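Side-chain contacts in apical membrane antigen AMA1 (Toxoplasma gondii ME49, PDB 4YIV), which plays an important part in host-cell invasion as a microneme protein of the moving junction, the ring formed between parasite and host-cell plasma membranes: residues A[58-63]-A[222-227]; A[100-105]-A[113-118]; A[127-132]-A[136-141]; A[235-240]-A[302-307]. All coordinates share one frame; numbering follows the deposited sequence.

Interaction 1 of 4, residues A[58-63]-A[222-227]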
# COMPACT_ATOMS: atom_id res chain seq x y z
N LEU A 58 5.77 5.11 -4.88
CA LEU A 58 6.57 4.10 -5.57
C LEU A 58 6.32 2.68 -5.09
O LEU A 58 6.85 1.73 -5.69
CB LEU A 58 8.06 4.42 -5.41
CG LEU A 58 8.48 5.81 -5.93
CD1 LEU A 58 9.99 5.96 -5.82
CD2 LEU A 58 8.06 6.05 -7.36
N CYS A 59 5.57 2.49 -4.01
CA CYS A 59 5.28 1.13 -3.54
C CYS A 59 3.85 0.72 -3.86
O CYS A 59 2.94 1.54 -3.78
CB CYS A 59 5.46 0.99 -2.04
SG CYS A 59 7.20 1.18 -1.48
N PRO A 60 3.66 -0.58 -4.19
CA PRO A 60 2.30 -1.12 -4.36
C PRO A 60 1.59 -1.21 -3.02
O PRO A 60 2.21 -1.48 -1.99
CB PRO A 60 2.53 -2.52 -4.94
CG PRO A 60 3.88 -2.91 -4.47
CD PRO A 60 4.69 -1.61 -4.36
N ILE A 61 0.28 -0.96 -3.03
CA ILE A 61 -0.47 -0.96 -1.78
C ILE A 61 -1.43 -2.17 -1.79
O ILE A 61 -2.43 -2.21 -2.53
CB ILE A 61 -1.26 0.35 -1.57
CG1 ILE A 61 -0.33 1.56 -1.80
CG2 ILE A 61 -1.89 0.36 -0.17
CD1 ILE A 61 0.93 1.60 -0.93
N TRP A 62 -1.05 -3.17 -1.00
CA TRP A 62 -1.66 -4.49 -1.07
C TRP A 62 -3.03 -4.53 -0.41
O TRP A 62 -3.15 -4.22 0.76
CB TRP A 62 -0.75 -5.50 -0.39
CG TRP A 62 0.59 -5.68 -1.07
CD1 TRP A 62 1.65 -4.80 -1.14
CD2 TRP A 62 1.00 -6.86 -1.77
NE1 TRP A 62 2.70 -5.38 -1.88
CE2 TRP A 62 2.30 -6.63 -2.27
CE3 TRP A 62 0.36 -8.08 -2.04
CZ2 TRP A 62 2.99 -7.60 -3.01
CZ3 TRP A 62 1.05 -9.05 -2.78
CH2 TRP A 62 2.35 -8.79 -3.25
N GLY A 63 -4.04 -4.90 -1.17
CA GLY A 63 -5.37 -5.10 -0.61
C GLY A 63 -6.19 -3.81 -0.66
O GLY A 63 -7.38 -3.81 -0.35
N ASP A 222 11.30 -3.23 -10.83
CA ASP A 222 11.75 -4.27 -9.95
C ASP A 222 12.13 -3.68 -8.59
O ASP A 222 12.45 -4.37 -7.70
CB ASP A 222 12.97 -5.01 -10.54
CG ASP A 222 12.64 -5.85 -11.77
OD1 ASP A 222 11.59 -6.43 -11.84
OD2 ASP A 222 13.45 -5.91 -12.68
N ALA A 223 12.06 -2.37 -8.44
CA ALA A 223 12.52 -1.77 -7.19
C ALA A 223 11.69 -2.15 -5.97
O ALA A 223 12.25 -2.33 -4.86
CB ALA A 223 12.58 -0.25 -7.32
N PHE A 224 10.37 -2.28 -6.14
CA PHE A 224 9.47 -2.51 -5.00
C PHE A 224 9.80 -3.80 -4.30
O PHE A 224 9.45 -3.99 -3.13
CB PHE A 224 7.98 -2.51 -5.48
CG PHE A 224 7.55 -3.79 -6.18
CD1 PHE A 224 7.06 -4.85 -5.43
CD2 PHE A 224 7.64 -3.93 -7.57
CE1 PHE A 224 6.69 -6.04 -6.04
CE2 PHE A 224 7.27 -5.12 -8.19
CZ PHE A 224 6.80 -6.18 -7.41
N ILE A 225 10.41 -4.74 -5.02
CA ILE A 225 10.69 -6.07 -4.47
C ILE A 225 11.56 -5.98 -3.21
O ILE A 225 11.35 -6.70 -2.23
CB ILE A 225 11.37 -6.96 -5.56
CG1 ILE A 225 10.44 -7.19 -6.75
CG2 ILE A 225 11.77 -8.32 -5.00
CD1 ILE A 225 11.17 -7.73 -7.99
N SER A 226 12.52 -5.07 -3.22
CA SER A 226 13.43 -4.89 -2.08
C SER A 226 13.15 -3.64 -1.25
O SER A 226 13.60 -3.54 -0.11
CB SER A 226 14.89 -4.81 -2.57
OG SER A 226 15.09 -3.63 -3.36
N LYS A 227 12.43 -2.68 -1.80
CA LYS A 227 12.35 -1.37 -1.18
C LYS A 227 11.05 -1.12 -0.45
O LYS A 227 10.94 -0.08 0.21
CB LYS A 227 12.53 -0.28 -2.22
CG LYS A 227 13.89 -0.28 -2.84
CD LYS A 227 14.95 -0.17 -1.71
CE LYS A 227 16.22 0.50 -2.14
NZ LYS A 227 17.09 0.76 -0.91

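Interaction 2 of 4, residues A[100-105]-A[113-118]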
# COMPACT_ATOMS: atom_id res chain seq x y z
N GLY A 100 -17.69 2.42 -12.86
CA GLY A 100 -16.59 2.50 -11.92
C GLY A 100 -15.49 3.41 -12.43
O GLY A 100 -15.75 4.46 -13.05
N PHE A 101 -14.25 3.00 -12.15
CA PHE A 101 -13.10 3.87 -12.34
C PHE A 101 -12.24 3.44 -13.53
O PHE A 101 -11.35 4.18 -13.93
CB PHE A 101 -12.21 3.87 -11.11
CG PHE A 101 -12.73 4.66 -9.93
CD1 PHE A 101 -14.01 5.19 -9.89
CD2 PHE A 101 -11.91 4.86 -8.85
CE1 PHE A 101 -14.43 5.91 -8.78
CE2 PHE A 101 -12.32 5.55 -7.75
CZ PHE A 101 -13.59 6.10 -7.72
N ASN A 102 -12.48 2.24 -14.03
CA ASN A 102 -11.69 1.65 -15.10
C ASN A 102 -11.72 2.41 -16.42
O ASN A 102 -12.77 2.83 -16.88
CB ASN A 102 -12.13 0.20 -15.32
CG ASN A 102 -11.20 -0.55 -16.24
OD1 ASN A 102 -10.06 -0.84 -15.88
ND2 ASN A 102 -11.68 -0.89 -17.43
N LEU A 103 -10.55 2.54 -17.02
CA LEU A 103 -10.44 3.24 -18.28
C LEU A 103 -11.17 2.41 -19.33
O LEU A 103 -10.90 1.23 -19.49
CB LEU A 103 -8.96 3.40 -18.64
CG LEU A 103 -8.59 4.05 -19.96
CD1 LEU A 103 -7.32 4.86 -19.78
CD2 LEU A 103 -8.39 2.97 -21.00
N ASN A 104 -12.10 3.04 -20.03
CA ASN A 104 -12.91 2.36 -21.03
C ASN A 104 -12.53 2.59 -22.48
O ASN A 104 -13.21 2.13 -23.39
CB ASN A 104 -14.39 2.68 -20.83
CG ASN A 104 -14.73 4.10 -21.22
OD1 ASN A 104 -13.87 4.86 -21.65
ND2 ASN A 104 -15.99 4.46 -21.08
N PHE A 105 -11.44 3.31 -22.70
CA PHE A 105 -10.97 3.60 -24.05
C PHE A 105 -10.53 2.36 -24.82
O PHE A 105 -10.15 1.34 -24.24
CB PHE A 105 -9.80 4.59 -24.02
CG PHE A 105 -10.13 5.92 -23.39
CD1 PHE A 105 -11.42 6.40 -23.37
CD2 PHE A 105 -9.13 6.69 -22.82
CE1 PHE A 105 -11.71 7.62 -22.78
CE2 PHE A 105 -9.42 7.90 -22.23
CZ PHE A 105 -10.71 8.37 -22.21
N ILE A 113 -8.20 -1.24 -23.92
CA ILE A 113 -6.93 -0.98 -23.25
C ILE A 113 -6.90 -1.55 -21.80
O ILE A 113 -5.82 -1.95 -21.33
CB ILE A 113 -6.62 0.53 -23.23
CG1 ILE A 113 -6.57 1.05 -24.68
CG2 ILE A 113 -5.30 0.80 -22.50
CD1 ILE A 113 -6.22 2.54 -24.83
N SER A 114 -8.06 -1.61 -21.12
CA SER A 114 -8.10 -2.04 -19.72
C SER A 114 -9.40 -2.73 -19.32
O SER A 114 -10.46 -2.22 -19.63
CB SER A 114 -7.89 -0.80 -18.83
OG SER A 114 -7.89 -1.15 -17.45
N PRO A 115 -9.34 -3.84 -18.57
CA PRO A 115 -8.12 -4.44 -18.02
C PRO A 115 -7.33 -5.17 -19.09
O PRO A 115 -7.87 -5.59 -20.12
CB PRO A 115 -8.64 -5.41 -16.96
CG PRO A 115 -10.02 -5.74 -17.40
CD PRO A 115 -10.55 -4.51 -18.07
N PHE A 116 -6.03 -5.27 -18.88
CA PHE A 116 -5.17 -5.82 -19.91
C PHE A 116 -4.61 -7.14 -19.38
O PHE A 116 -4.19 -7.21 -18.22
CB PHE A 116 -4.06 -4.86 -20.28
CG PHE A 116 -3.39 -5.20 -21.58
CD1 PHE A 116 -3.96 -4.81 -22.79
CD2 PHE A 116 -2.22 -5.92 -21.60
CE1 PHE A 116 -3.36 -5.13 -24.01
CE2 PHE A 116 -1.59 -6.24 -22.82
CZ PHE A 116 -2.17 -5.84 -24.02
N PRO A 117 -4.62 -8.20 -20.21
CA PRO A 117 -4.22 -9.50 -19.67
C PRO A 117 -2.71 -9.63 -19.49
O PRO A 117 -1.95 -9.28 -20.39
CB PRO A 117 -4.73 -10.48 -20.73
CG PRO A 117 -4.64 -9.69 -22.00
CD PRO A 117 -4.99 -8.28 -21.64
N MET A 118 -2.30 -10.15 -18.35
CA MET A 118 -0.89 -10.30 -18.03
C MET A 118 -0.15 -11.18 -19.07
O MET A 118 1.05 -11.00 -19.32
CB MET A 118 -0.75 -10.89 -16.65
CG MET A 118 0.69 -11.09 -16.20
SD MET A 118 1.70 -9.56 -16.21
CE MET A 118 0.69 -8.49 -15.17
O HOH W 1 -10.45 0.00 -21.84

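Interaction 3 of 4, residues A[127-132]-A[136-141]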
# COMPACT_ATOMS: atom_id res chain seq x y z
N ILE A 127 8.32 -4.87 -22.36
CA ILE A 127 8.08 -4.89 -20.92
C ILE A 127 9.22 -5.66 -20.21
O ILE A 127 9.35 -6.87 -20.35
CB ILE A 127 6.73 -5.55 -20.62
CG1 ILE A 127 5.61 -4.79 -21.33
CG2 ILE A 127 6.49 -5.65 -19.13
CD1 ILE A 127 5.32 -3.45 -20.76
N LYS A 128 10.02 -4.95 -19.44
CA LYS A 128 11.27 -5.47 -18.93
C LYS A 128 11.15 -6.02 -17.50
O LYS A 128 12.03 -6.75 -17.02
CB LYS A 128 12.33 -4.36 -19.01
CG LYS A 128 12.59 -3.87 -20.46
CD LYS A 128 13.28 -4.94 -21.30
CE LYS A 128 13.26 -4.65 -22.81
NZ LYS A 128 14.24 -3.64 -23.22
N ALA A 129 10.07 -5.70 -16.81
CA ALA A 129 9.91 -6.12 -15.42
C ALA A 129 9.99 -7.63 -15.28
O ALA A 129 9.54 -8.37 -16.15
CB ALA A 129 8.57 -5.64 -14.85
N SER A 130 10.54 -8.06 -14.16
CA SER A 130 10.73 -9.48 -13.88
C SER A 130 9.63 -10.17 -13.07
O SER A 130 9.75 -11.37 -12.78
CB SER A 130 12.05 -9.64 -13.13
OG SER A 130 11.86 -9.36 -11.76
N THR A 131 8.58 -9.44 -12.66
CA THR A 131 7.46 -10.03 -11.89
C THR A 131 6.15 -9.60 -12.52
O THR A 131 6.10 -8.59 -13.22
CB THR A 131 7.44 -9.63 -10.38
OG1 THR A 131 7.09 -8.23 -10.24
CG2 THR A 131 8.76 -9.93 -9.71
N ASP A 132 5.09 -10.36 -12.28
CA ASP A 132 3.83 -10.05 -12.94
C ASP A 132 3.34 -8.72 -12.39
O ASP A 132 2.86 -7.88 -13.14
CB ASP A 132 2.78 -11.16 -12.74
CG ASP A 132 3.00 -12.36 -13.69
OD1 ASP A 132 3.80 -12.24 -14.65
OD2 ASP A 132 2.39 -13.43 -13.49
N CYS A 136 2.62 -5.17 -14.60
CA CYS A 136 1.41 -4.35 -14.59
C CYS A 136 1.79 -2.88 -14.32
O CYS A 136 1.36 -1.96 -15.03
CB CYS A 136 0.42 -4.88 -13.56
SG CYS A 136 -1.12 -3.90 -13.38
N ALA A 137 2.59 -2.67 -13.29
CA ALA A 137 3.06 -1.33 -12.97
C ALA A 137 3.81 -0.67 -14.14
O ALA A 137 3.65 0.53 -14.40
CB ALA A 137 3.95 -1.40 -11.75
N GLU A 138 4.62 -1.44 -14.86
CA GLU A 138 5.35 -0.91 -16.00
C GLU A 138 4.40 -0.52 -17.12
O GLU A 138 4.58 0.50 -17.78
CB GLU A 138 6.38 -1.94 -16.47
CG GLU A 138 7.28 -1.47 -17.60
CD GLU A 138 8.35 -2.51 -17.97
OE1 GLU A 138 9.13 -2.23 -18.89
OE2 GLU A 138 8.39 -3.60 -17.34
N PHE A 139 3.37 -1.34 -17.32
CA PHE A 139 2.33 -1.05 -18.28
C PHE A 139 1.64 0.28 -17.95
O PHE A 139 1.38 1.10 -18.84
CB PHE A 139 1.30 -2.17 -18.29
CG PHE A 139 0.17 -1.93 -19.24
CD1 PHE A 139 0.41 -1.80 -20.59
CD2 PHE A 139 -1.14 -1.86 -18.76
CE1 PHE A 139 -0.64 -1.56 -21.48
CE2 PHE A 139 -2.20 -1.62 -19.64
CZ PHE A 139 -1.97 -1.48 -20.98
N ALA A 140 1.37 0.49 -16.68
CA ALA A 140 0.78 1.77 -16.24
C ALA A 140 1.78 2.92 -16.46
O ALA A 140 1.42 4.02 -16.92
CB ALA A 140 0.36 1.68 -14.78
N PHE A 141 3.05 2.68 -16.16
CA PHE A 141 4.05 3.74 -16.33
C PHE A 141 4.18 4.14 -17.81
O PHE A 141 4.42 5.32 -18.12
CB PHE A 141 5.41 3.33 -15.79
CG PHE A 141 6.42 4.44 -15.86
CD1 PHE A 141 6.34 5.54 -15.00
CD2 PHE A 141 7.42 4.42 -16.83
CE1 PHE A 141 7.26 6.58 -15.09
CE2 PHE A 141 8.35 5.46 -16.93
CZ PHE A 141 8.27 6.54 -16.06

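Interaction 4 of 4, residues A[235-240]-A[302-307]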
# COMPACT_ATOMS: atom_id res chain seq x y z
N GLY A 235 6.44 -12.65 13.92
CA GLY A 235 7.36 -12.99 15.00
C GLY A 235 8.27 -11.88 15.50
O GLY A 235 9.22 -12.10 16.25
N TYR A 236 7.96 -10.65 15.10
CA TYR A 236 8.77 -9.50 15.52
C TYR A 236 7.85 -8.29 15.70
O TYR A 236 6.86 -8.17 14.97
CB TYR A 236 9.85 -9.18 14.50
CG TYR A 236 10.96 -10.21 14.36
CD1 TYR A 236 12.12 -10.13 15.14
CD2 TYR A 236 10.87 -11.23 13.43
CE1 TYR A 236 13.14 -11.08 15.00
CE2 TYR A 236 11.88 -12.16 13.28
CZ TYR A 236 13.01 -12.08 14.06
OH TYR A 236 14.01 -13.03 13.90
N ARG A 237 8.18 -7.45 16.69
CA ARG A 237 7.60 -6.11 16.87
C ARG A 237 8.51 -5.05 16.31
O ARG A 237 9.72 -5.06 16.57
CB ARG A 237 7.38 -5.79 18.34
CG ARG A 237 6.52 -6.74 19.08
CD ARG A 237 6.44 -6.32 20.55
NE ARG A 237 5.59 -7.21 21.34
CZ ARG A 237 5.18 -6.96 22.56
NH1 ARG A 237 4.41 -7.83 23.18
NH2 ARG A 237 5.50 -5.81 23.15
N PHE A 238 7.94 -4.13 15.54
CA PHE A 238 8.67 -2.98 15.07
C PHE A 238 9.16 -2.20 16.29
O PHE A 238 8.48 -2.16 17.32
CB PHE A 238 7.79 -2.06 14.20
CG PHE A 238 7.55 -2.55 12.81
CD1 PHE A 238 8.51 -3.25 12.10
CD2 PHE A 238 6.34 -2.25 12.19
CE1 PHE A 238 8.27 -3.65 10.80
CE2 PHE A 238 6.09 -2.66 10.87
CZ PHE A 238 7.05 -3.35 10.18
N GLY A 239 10.32 -1.58 16.17
CA GLY A 239 10.86 -0.77 17.24
C GLY A 239 11.83 0.28 16.76
O GLY A 239 12.18 0.35 15.58
N VAL A 240 12.27 1.11 17.71
CA VAL A 240 13.23 2.17 17.43
C VAL A 240 14.43 2.08 18.40
O VAL A 240 14.26 1.84 19.59
CB VAL A 240 12.60 3.57 17.57
CG1 VAL A 240 11.44 3.71 16.59
CG2 VAL A 240 12.12 3.78 18.99
N PHE A 302 1.86 -3.16 15.02
CA PHE A 302 1.83 -4.61 15.25
C PHE A 302 0.76 -5.08 16.18
O PHE A 302 0.32 -4.40 17.11
CB PHE A 302 3.20 -5.12 15.76
CG PHE A 302 3.72 -4.43 17.01
CD1 PHE A 302 3.35 -4.85 18.29
CD2 PHE A 302 4.62 -3.36 16.89
CE1 PHE A 302 3.88 -4.22 19.43
CE2 PHE A 302 5.16 -2.74 18.02
CZ PHE A 302 4.79 -3.18 19.29
N TYR A 303 0.34 -6.29 15.87
CA TYR A 303 -0.50 -7.07 16.74
C TYR A 303 0.37 -7.73 17.80
O TYR A 303 1.48 -8.18 17.50
CB TYR A 303 -1.24 -8.09 15.93
CG TYR A 303 -2.02 -9.02 16.78
CD1 TYR A 303 -1.43 -10.17 17.28
CD2 TYR A 303 -3.34 -8.76 17.08
CE1 TYR A 303 -2.12 -11.03 18.06
CE2 TYR A 303 -4.05 -9.62 17.89
CZ TYR A 303 -3.43 -10.76 18.36
OH TYR A 303 -4.08 -11.66 19.16
N TYR A 304 -0.11 -7.77 19.03
CA TYR A 304 0.56 -8.49 20.11
C TYR A 304 -0.49 -8.85 21.14
O TYR A 304 -1.64 -8.44 21.03
CB TYR A 304 1.68 -7.67 20.74
CG TYR A 304 1.22 -6.45 21.52
CD1 TYR A 304 0.74 -5.32 20.87
CD2 TYR A 304 1.27 -6.44 22.90
CE1 TYR A 304 0.32 -4.21 21.58
CE2 TYR A 304 0.85 -5.34 23.63
CZ TYR A 304 0.38 -4.23 22.97
OH TYR A 304 -0.03 -3.14 23.71
N VAL A 305 -0.09 -9.64 22.13
CA VAL A 305 -0.99 -10.10 23.16
C VAL A 305 -0.50 -9.53 24.48
O VAL A 305 0.67 -9.70 24.85
CB VAL A 305 -1.06 -11.62 23.22
CG1 VAL A 305 -1.97 -12.07 24.38
CG2 VAL A 305 -1.59 -12.16 21.90
N ASP A 306 -1.38 -8.80 25.14
CA ASP A 306 -1.04 -8.12 26.38
C ASP A 306 -0.89 -9.18 27.49
O ASP A 306 -1.37 -10.31 27.35
CB ASP A 306 -2.13 -7.10 26.72
CG ASP A 306 -1.69 -6.07 27.74
OD1 ASP A 306 -0.59 -5.49 27.59
OD2 ASP A 306 -2.47 -5.84 28.69
N THR A 307 -0.23 -8.81 28.58
CA THR A 307 0.01 -9.74 29.69
C THR A 307 -1.31 -10.36 30.18
O THR A 307 -1.33 -11.49 30.69
CB THR A 307 0.71 -9.03 30.86
OG1 THR A 307 -0.15 -8.01 31.38
CG2 THR A 307 2.03 -8.39 30.40
O HOH W 2 2.58 -10.59 22.28

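Interaction 1 of 4, residues A[58-63]-A[222-227]
P60 and F224 carry the apolar part of this contact, and carbon alone meets across it. P60 CD stands 3.6 Å from F224 CB, while P60 CG reaches F224 CD1 at 3.8 Å. The two side chains cross at about a right angle, and the pyrrolidine arrives obliquely on the phenyl ring, squarely over neither face nor edge. With chi1 at 78°, F224 CG lies between its own backbone N and carbonyl carbon, and P60 meets F224 at CB, CG and CD1. I225 CG1, 3.8 Å above the plane, overlies part of one ring face. P60 and F224 are both buried, and L133 of helix 132-141 touches both, as it does W62.

The covalent part lies beside it. C59 SG is joined to C228 SG, one residue past the end of helix 224-227, and passes K227 O at 4.3 Å. The nearest CA atoms of the two segments, those of C59 and F224, are 5.7 Å apart.

Polar bonding is indirect, with no hydrogen bond running straight between the segments. N230 spans the gap instead: its OD1 accepts from W62 NE1 and its ND2 donates to F224 O. The end of K227 leads away from the contact toward the cobalt ion held by E25, H31 and H32. A223 O accepts from K227 N at 3.1 Å and from S226 N at 3.2 Å.

The two segments bury only 169 Å² between them, both sides summed. The chemistry implies a covalent tie, the C59-C228 disulfide, with a small buried apolar contact added beside it.

Interaction 2 of 4, residues A[100-105]-A[113-118]
The loop that leads into edge strand 116-117 of the first domain's five-stranded antiparallel sheet is closed at its base where N102 meets S114. The N102 amide grips S114 with both of its polar atoms. Its OD1 accepts from S114 OG at 2.7 Å, and its ND2 donates to S114 O at 2.8 Å with an N-H...O angle of 163°. S114 O lies within 2° of the amide plane, but the donor stands above the carbonyl plane, 65° out of it, and so misses the lone pairs. N102 CG and S114 OG are both anti to their backbone N, which turns the two groups to each other. P115, which follows a cis peptide, brings CD alongside ND2.

Further down the loop, L103 CD2 packs on I113 CB at 3.7 Å, and I113 N donates to F105 O at 3.2 Å. A water bridges the two arms of the loop: it accepts from S114 N at 3.0 Å and stands 2.7 Å from L103 O and 2.8 Å from F105 O.

Second partners complete the network. H169 ND1 also bonds N102 OD1, D83 OD1 takes another bond from N102 ND2, and I170 N bonds S114 OG. Donors therefore converge on OD1 and acceptors on ND2, a pattern that fixes which way round the amide sits, while the serine hydroxyl both gives and receives.

Interaction 3 of 4, residues A[127-132]-A[136-141]
E138 projects from its helix straight at the backbone of K128 and A129. Its CG is anti to the backbone N (chi1 -176°) and the chain stays extended beyond it, so the carboxylate stands well clear of the helix with both oxygens facing the loop. Each oxygen takes one N-H on its syn side. K128 N donates to E138 OE1 at 2.9 Å along an almost straight line (174°), and A129 N donates to E138 OE2 at 2.7 Å with an angle of 149°. A weak third bond links K128 N to E138 OE2.

Carbon closes round the same group. I127 and E138 slide past each other in opposite directions, which sets I127 CG2 3.3 Å from E138 OE2. A129 CB lies 3.2 Å from that oxygen too. K128 crosses the glutamate obliquely, but its chain bends at chi2 and chi4 and leaves NZ 6.8 Å from E138 OE1. The charge partner is K142 instead, which forms a salt bridge to OE1. Two N-H groups and a lysine would be expected to favour the ionised carboxylate.

At the other end, C136 N donates to D132 O at 3.1 Å, the first turn of helix 132-141. T131 caps that helix through OG1 to G134 N, and the D132 carboxylate points off to R135 and R166.

A single helix lying on an antiparallel sheet and tied to it by a disulfide, here C136 to C168 on strand 167-170, is typical of the PAN fold, to which AMA1 domain I belongs.

Interaction 4 of 4, residues A[235-240]-A[302-307]
R237 lies along F302 where two sheets of the second PAN-like domain of AMA1 come together. Strand 236-240 belongs to the three-stranded sheet and strand 302-305 to the five-stranded one; their axes approach to 7.5 Å at 118°, and no direct hydrogen bond joins the segments: this is packing between sheets, not strand pairing.

F302 and R237 bury the most surface here. R237 CB sits 3.7 Å from the centroid of the F302 ring and only 9° off its normal, a CH-pi contact over the centre of one face. From CG to NE the arginine is extended, and this carries the chain outward across the ring, R237 CD passing F302 CE1 at 3.5 Å. The guanidinium plane is turned 25° from that of the ring, but it has passed the rim: CB, CG and CD lie along F302, and the charged end goes on to Y304. Another rim atom, F302 CE2, comes obliquely to F238 O at 3.4 Å, while F238 CB packs more loosely on F302 CD2.

Y304, two residues on along the strand, takes over at the arginine's end. Its CD2 lies over one face of the guanidinium, 3.4 Å from R237 NH1, though the two planes are steeply inclined and the tyrosine ring is met obliquely. The charge is answered by D326, whose OD2 forms a salt bridge with R237 NE.

A single water lies in the guanidinium plane, at its edge: it accepts from V305 N at 2.8 Å and, weakly, from R237 NH1 at 3.4 Å.

How the interactions relate
Interactions 1, 2 and 3 lie in the first PAN-like domain, interaction 4 in the second, its centre about 40 Å from that of interaction 2. Interactions 1 and 4 are buried and have no direct hydrogen bond between segments: a disulfide with a proline-phenylalanine contact in one, an arginine laid on aromatic rings in the other. Interactions 2 and 3 reach the surface and rely on polar grips by N102 and E138. Helix 132-141 is common ground: interaction 3 begins it, side chains of interaction 1 rest on its first turn, and M118 and F116 of interaction 2 pack on it. D222 OD1 to S130 OG links interactions 1 and 3. Interactions 1 and 2 reach opposite edge strands of one sheet.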